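Local atomic coordinates of secreted in xylem 3 (PDB entry 5OD4), a protein that is a secreted effector (Avr2) of the plant-pathogenic fungus Fusarium oxysporum that suppresses immunity and is probably recognised by resistant host plants. Residues A[80-86]-A[118-124]; A[95-99]-A[110-114]. One frame throughout, in Å; residues are numbered along the deposited sequence.

Contact 1. Residues A[80-86]-A[118-124]; sequences EVRRIPV and SYTYYLT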
loop_
_atom_site.group_PDB
_atom_site.type_symbol
_atom_site.label_atom_id
_atom_site.label_comp_id
_atom_site.label_asym_id
_atom_site.label_seq_id
_atom_site.Cartn_x
_atom_site.Cartn_y
_atom_site.Cartn_z
ATOM N N GLU A 80 3.681 -2.632 -3.618
ATOM C CA GLU A 80 2.837 -3.776 -3.959
ATOM C C GLU A 80 1.811 -4.015 -2.903
ATOM O O GLU A 80 2.118 -3.962 -1.706
ATOM C CB GLU A 80 3.700 -5.038 -4.154
ATOM C CG GLU A 80 4.739 -4.913 -5.222
ATOM C CD GLU A 80 5.588 -6.143 -5.475
ATOM O OE1 GLU A 80 5.525 -7.135 -4.717
ATOM O OE2 GLU A 80 6.321 -6.109 -6.506
ATOM N N VAL A 81 0.613 -4.392 -3.347
ATOM C CA VAL A 81 -0.448 -4.862 -2.468
ATOM C C VAL A 81 -0.856 -6.260 -2.896
ATOM O O VAL A 81 -1.234 -6.471 -4.066
ATOM C CB VAL A 81 -1.672 -3.933 -2.479
ATOM C CG1 VAL A 81 -2.774 -4.500 -1.606
ATOM C CG2 VAL A 81 -1.279 -2.533 -2.048
ATOM N N ARG A 82 -0.815 -7.197 -1.954
ATOM C CA ARG A 82 -1.424 -8.510 -2.124
ATOM C C ARG A 82 -2.687 -8.569 -1.280
ATOM O O ARG A 82 -2.805 -7.892 -0.255
ATOM C CB ARG A 82 -0.467 -9.630 -1.707
ATOM C CG ARG A 82 0.810 -9.603 -2.531
ATOM C CD ARG A 82 1.753 -10.747 -2.256
ATOM N NE ARG A 82 1.237 -11.967 -2.795
ATOM C CZ ARG A 82 0.731 -13.007 -2.129
ATOM N NH1 ARG A 82 0.565 -13.044 -0.834
ATOM N NH2 ARG A 82 0.375 -14.002 -2.859
ATOM N N ARG A 83 -3.651 -9.373 -1.731
ATOM C CA ARG A 83 -4.867 -9.605 -0.939
ATOM C C ARG A 83 -5.001 -11.096 -0.665
ATOM O O ARG A 83 -4.775 -11.926 -1.566
ATOM C CB ARG A 83 -6.107 -9.012 -1.599
ATOM C CG ARG A 83 -6.540 -9.665 -2.902
ATOM C CD ARG A 83 -7.807 -9.019 -3.443
ATOM N NE ARG A 83 -8.243 -9.664 -4.667
ATOM C CZ ARG A 83 -9.358 -9.381 -5.322
ATOM N NH1 ARG A 83 -10.220 -8.510 -4.812
ATOM N NH2 ARG A 83 -9.655 -10.002 -6.451
ATOM N N ILE A 84 -5.385 -11.429 0.568
ATOM C CA ILE A 84 -5.561 -12.822 0.955
ATOM C C ILE A 84 -6.986 -12.980 1.449
ATOM O O ILE A 84 -7.399 -12.292 2.403
ATOM C CB ILE A 84 -4.578 -13.293 2.000
ATOM C CG1 ILE A 84 -3.146 -13.067 1.528
ATOM C CG2 ILE A 84 -4.801 -14.793 2.308
ATOM C CD1 ILE A 84 -2.095 -13.678 2.424
ATOM N N PRO A 85 -7.792 -13.857 0.819
ATOM C CA PRO A 85 -9.151 -14.156 1.283
ATOM C C PRO A 85 -9.181 -14.431 2.772
ATOM O O PRO A 85 -8.390 -15.235 3.223
ATOM C CB PRO A 85 -9.515 -15.401 0.455
ATOM C CG PRO A 85 -8.838 -15.144 -0.869
ATOM C CD PRO A 85 -7.508 -14.557 -0.462
ATOM N N VAL A 86 -10.151 -13.882 3.500
ATOM C CA VAL A 86 -10.295 -14.192 4.908
ATOM C C VAL A 86 -10.764 -15.643 5.089
ATOM O O VAL A 86 -11.325 -16.280 4.206
ATOM C CB VAL A 86 -11.255 -13.209 5.644
ATOM C CG1 VAL A 86 -10.744 -11.786 5.559
ATOM C CG2 VAL A 86 -12.685 -13.323 5.135
ATOM N N SER A 118 -13.643 -8.686 2.839
ATOM C CA SER A 118 -13.449 -10.137 2.700
ATOM C C SER A 118 -12.016 -10.548 2.401
ATOM O O SER A 118 -11.790 -11.727 2.136
ATOM C CB SER A 118 -14.394 -10.721 1.638
ATOM O OG SER A 118 -14.030 -10.395 0.323
ATOM N N TYR A 119 -11.076 -9.604 2.401
ATOM C CA TYR A 119 -9.666 -9.903 2.238
ATOM C C TYR A 119 -8.875 -9.154 3.298
ATOM O O TYR A 119 -9.284 -8.087 3.745
ATOM C CB TYR A 119 -9.147 -9.428 0.870
ATOM C CG TYR A 119 -9.775 -10.079 -0.293
ATOM C CD1 TYR A 119 -10.955 -9.587 -0.832
ATOM C CD2 TYR A 119 -9.179 -11.170 -0.907
ATOM C CE1 TYR A 119 -11.534 -10.178 -1.943
ATOM C CE2 TYR A 119 -9.744 -11.751 -2.051
ATOM C CZ TYR A 119 -10.917 -11.237 -2.554
ATOM O OH TYR A 119 -11.472 -11.830 -3.664
ATOM N N THR A 120 -7.721 -9.702 3.644
ATOM C CA THR A 120 -6.681 -8.968 4.353
ATOM C C THR A 120 -5.672 -8.492 3.314
ATOM O O THR A 120 -5.356 -9.231 2.370
ATOM C CB THR A 120 -5.965 -9.878 5.393
ATOM O OG1 THR A 120 -6.957 -10.479 6.261
ATOM C CG2 THR A 120 -4.969 -9.124 6.244
ATOM N N TYR A 121 -5.158 -7.282 3.496
ATOM C CA TYR A 121 -4.288 -6.651 2.524
ATOM C C TYR A 121 -2.881 -6.523 3.075
ATOM O O TYR A 121 -2.693 -6.197 4.248
ATOM C CB TYR A 121 -4.853 -5.247 2.152
ATOM C CG TYR A 121 -6.241 -5.361 1.613
ATOM C CD1 TYR A 121 -6.455 -5.742 0.307
ATOM C CD2 TYR A 121 -7.344 -5.165 2.409
ATOM C CE1 TYR A 121 -7.743 -5.900 -0.195
ATOM C CE2 TYR A 121 -8.638 -5.331 1.941
ATOM C CZ TYR A 121 -8.822 -5.709 0.640
ATOM O OH TYR A 121 -10.086 -5.909 0.108
ATOM N N TYR A 122 -1.897 -6.765 2.208
ATOM C CA TYR A 122 -0.476 -6.772 2.590
ATOM C C TYR A 122 0.261 -5.813 1.688
ATOM O O TYR A 122 0.352 -6.050 0.478
ATOM C CB TYR A 122 0.108 -8.195 2.467
ATOM C CG TYR A 122 -0.546 -9.164 3.423
ATOM C CD1 TYR A 122 -1.804 -9.739 3.152
ATOM C CD2 TYR A 122 0.071 -9.474 4.610
ATOM C CE1 TYR A 122 -2.402 -10.616 4.034
ATOM C CE2 TYR A 122 -0.539 -10.347 5.544
ATOM C CZ TYR A 122 -1.775 -10.881 5.231
ATOM O OH TYR A 122 -2.380 -11.754 6.111
ATOM N N LEU A 123 0.793 -4.741 2.264
ATOM C CA LEU A 123 1.509 -3.709 1.541
ATOM C C LEU A 123 3.013 -3.899 1.744
ATOM O O LEU A 123 3.471 -4.070 2.875
ATOM C CB LEU A 123 1.110 -2.335 2.105
ATOM C CG LEU A 123 1.888 -1.118 1.647
ATOM C CD1 LEU A 123 1.706 -0.882 0.157
ATOM C CD2 LEU A 123 1.483 0.107 2.453
ATOM N N THR A 124 3.755 -3.801 0.644
ATOM C CA THR A 124 5.230 -3.777 0.695
ATOM C C THR A 124 5.696 -2.582 -0.100
ATOM O O THR A 124 5.234 -2.357 -1.226
ATOM C CB THR A 124 5.840 -5.053 0.130
ATOM O OG1 THR A 124 5.344 -6.200 0.813
ATOM C CG2 THR A 124 7.360 -5.048 0.250
HETATM O O HOH W 1 -10.532 -6.628 -2.672
HETATM O O HOH W 2 -7.095 -12.915 5.213
#
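Ser118 opens the pairing between segments 118-124 and 80-86 with its backbone: Val86 N donates to Ser118 O at 3.0 Å, extending the bonding past the strand ends. At Tyr119, opposite Pro85, the pair is non-hydrogen-bonded, so proline, which has no NH to offer, forfeits no bond to this strand; Pro85 CG touches Tyr119 CE2 at 3.7 Å. The Tyr119 ring also carries Arg83, whose guanidinium lies flat on it (centres 4.2 Å apart, planes at 8°), an off-centre cation-pi stack, with Arg83 CD 3.6 Å from the ring centroid as a CH-pi contact. Asp94 forms a salt bridge with the same guanidinium. Thr120 bonds Ile84 both ways (Ile84 N to Thr120 O 2.8 Å, Thr120 N to Ile84 O 2.9 Å), and a water joins Thr120 OG1 to Ile84 O. Tyr121 shares a face with Arg83 and Val81; its hydroxyl is hydrogen-bonded to Asp116 O and, through a water, reaches Arg83 NH1. Tyr122 pairs with Arg82 through two 2.9 Å bonds, Arg82 N to Tyr122 O and Tyr122 N to Arg82 O, while its CE1 meets Ile84 CD1 at 3.5 Å. Leu123 CD1 packs 4.1 Å from Val81 CG2, branched apolar groups suited to the buried face. Thr124 and Glu80 exchange the last two bonds. The alternation is that of any regular antiparallel pair; here it joins 77-85 and 119-127, the two inner strands of a four-stranded sheet of the beta-sandwich.

Contact 2. Residues A[95-99]-A[110-114]; sequences CFHTA and TISWD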
loop_
_atom_site.group_PDB
_atom_site.type_symbol
_atom_site.label_atom_id
_atom_site.label_comp_id
_atom_site.label_asym_id
_atom_site.label_seq_id
_atom_site.Cartn_x
_atom_site.Cartn_y
_atom_site.Cartn_z
ATOM N N CYS A 95 -1.632 -11.179 -6.124
ATOM C CA CYS A 95 -1.060 -9.865 -6.382
ATOM C C CYS A 95 -2.188 -8.986 -6.902
ATOM O O CYS A 95 -2.763 -9.281 -7.933
ATOM C CB CYS A 95 0.064 -9.948 -7.407
ATOM S SG CYS A 95 0.871 -8.356 -7.707
ATOM N N PHE A 96 -2.507 -7.939 -6.174
ATOM C CA PHE A 96 -3.719 -7.177 -6.384
ATOM C C PHE A 96 -3.474 -5.887 -7.139
ATOM O O PHE A 96 -4.116 -5.622 -8.169
ATOM C CB PHE A 96 -4.376 -6.953 -5.013
ATOM C CG PHE A 96 -5.753 -6.355 -5.043
ATOM C CD1 PHE A 96 -6.677 -6.630 -6.024
ATOM C CD2 PHE A 96 -6.145 -5.532 -3.966
ATOM C CE1 PHE A 96 -7.953 -6.055 -5.982
ATOM C CE2 PHE A 96 -7.418 -4.990 -3.894
ATOM C CZ PHE A 96 -8.325 -5.257 -4.905
ATOM N N HIS A 97 -2.554 -5.062 -6.656
ATOM C CA HIS A 97 -2.215 -3.804 -7.322
ATOM C C HIS A 97 -0.768 -3.471 -7.039
ATOM O O HIS A 97 -0.258 -3.804 -5.979
ATOM C CB HIS A 97 -3.088 -2.642 -6.826
ATOM C CG HIS A 97 -4.498 -2.693 -7.278
ATOM N ND1 HIS A 97 -4.858 -2.511 -8.585
ATOM C CD2 HIS A 97 -5.644 -3.002 -6.616
ATOM C CE1 HIS A 97 -6.176 -2.651 -8.698
ATOM N NE2 HIS A 97 -6.675 -2.945 -7.510
ATOM N N THR A 98 -0.149 -2.755 -7.971
ATOM C CA THR A 98 1.203 -2.257 -7.765
ATOM C C THR A 98 1.322 -0.829 -8.254
ATOM O O THR A 98 0.506 -0.354 -9.050
ATOM C CB THR A 98 2.248 -3.131 -8.486
ATOM O OG1 THR A 98 2.076 -2.965 -9.885
ATOM C CG2 THR A 98 2.140 -4.623 -8.128
ATOM N N ALA A 99 2.364 -0.149 -7.778
ATOM C CA ALA A 99 2.671 1.201 -8.214
ATOM C C ALA A 99 4.158 1.434 -8.078
ATOM O O ALA A 99 4.878 0.667 -7.498
ATOM C CB ALA A 99 1.886 2.229 -7.420
ATOM N N THR A 110 -0.031 6.245 -5.933
ATOM C CA THR A 110 -1.352 5.942 -5.359
ATOM C C THR A 110 -1.888 4.655 -5.945
ATOM O O THR A 110 -1.765 4.397 -7.149
ATOM C CB THR A 110 -2.317 7.114 -5.667
ATOM O OG1 THR A 110 -1.794 8.322 -5.086
ATOM C CG2 THR A 110 -3.690 6.857 -5.141
ATOM N N ILE A 111 -2.523 3.882 -5.079
ATOM C CA ILE A 111 -3.284 2.697 -5.429
ATOM C C ILE A 111 -4.657 2.813 -4.807
ATOM O O ILE A 111 -4.757 3.256 -3.668
ATOM C CB ILE A 111 -2.569 1.439 -4.910
ATOM C CG1 ILE A 111 -1.211 1.274 -5.548
ATOM C CG2 ILE A 111 -3.426 0.221 -5.045
ATOM C CD1 ILE A 111 -0.379 0.185 -4.940
ATOM N N SER A 112 -5.700 2.375 -5.513
ATOM C CA SER A 112 -7.033 2.364 -4.883
ATOM C C SER A 112 -7.869 1.250 -5.451
ATOM O O SER A 112 -7.599 0.739 -6.533
ATOM C CB SER A 112 -7.744 3.700 -5.035
ATOM O OG SER A 112 -8.075 3.995 -6.378
ATOM N N TRP A 113 -8.902 0.897 -4.689
ATOM C CA TRP A 113 -9.804 -0.201 -5.069
ATOM C C TRP A 113 -11.120 -0.054 -4.339
ATOM O O TRP A 113 -11.224 0.665 -3.351
ATOM C CB TRP A 113 -9.176 -1.567 -4.823
ATOM C CG TRP A 113 -8.843 -1.893 -3.400
ATOM C CD1 TRP A 113 -9.643 -2.497 -2.483
ATOM C CD2 TRP A 113 -7.581 -1.711 -2.759
ATOM N NE1 TRP A 113 -8.961 -2.718 -1.313
ATOM C CE2 TRP A 113 -7.688 -2.241 -1.462
ATOM C CE3 TRP A 113 -6.337 -1.179 -3.166
ATOM C CZ2 TRP A 113 -6.613 -2.269 -0.596
ATOM C CZ3 TRP A 113 -5.301 -1.194 -2.274
ATOM C CH2 TRP A 113 -5.436 -1.726 -1.014
ATOM N N ASP A 114 -12.147 -0.747 -4.813
ATOM C CA ASP A 114 -13.445 -0.749 -4.123
ATOM C C ASP A 114 -13.271 -1.485 -2.787
ATOM O O ASP A 114 -12.843 -2.626 -2.741
ATOM C CB ASP A 114 -14.501 -1.448 -4.968
ATOM C CG ASP A 114 -14.878 -0.689 -6.216
ATOM O OD1 ASP A 114 -14.662 0.523 -6.335
ATOM O OD2 ASP A 114 -15.526 -1.321 -7.083
#
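Segments 95-99 and 110-114 meet across the beta-sandwich, where the edge strands 94-101 and 109-114 of its two sheets face each other, with Ile111 and Trp113 buried. Their strand axes run nearly antiparallel (162°) but 7.0 Å apart at closest approach, too far for backbone pairing, so side chains span the gap. Phe96 turns its ring edge to the indole face of Trp113: Phe96 CE2 lies 3.4 Å from Trp113 CG, and the centroids of the phenyl and five-membered rings are 4.7 Å apart with planes at 63°. Tyr121 meets the same indole. Phe96 and His97 both point toward segment 110-114 because they form a classic beta bulge opposite Val81, which sets two successive side chains on one side of an edge strand. His97 CB accordingly touches Ile111 CG2 at 3.4 Å, while Ser112 O lies over a face of the imidazole, 3.9 Å from His97 NE2. Farther along, the small Ala99 leaves room for the branched Ile111, with Ala99 CB 3.7 Å from Ile111 CG1.

In the fold
From the N terminus, the chain first lays down the strand 17-21 and most of the second sheet before reaching 77-85, which carries 80-86. It then turns into 94-101, the neighbouring edge strand, crosses to the other sheet as 109-114, and returns as 119-127. Contact 2 therefore closes the short excursion between 99 and 110, and that excursion falls wholly within the longer loop closed by contact 1. Contact 1 joins strands within one sheet; contact 2 bridges the two sheets. They meet directly: the backbone of Val81 is hydrogen-bonded to those of Phe96 and His97, and Tyr121 packs on Trp113. The Cys5-Cys95 disulfide ties the N-terminal region to this edge strand.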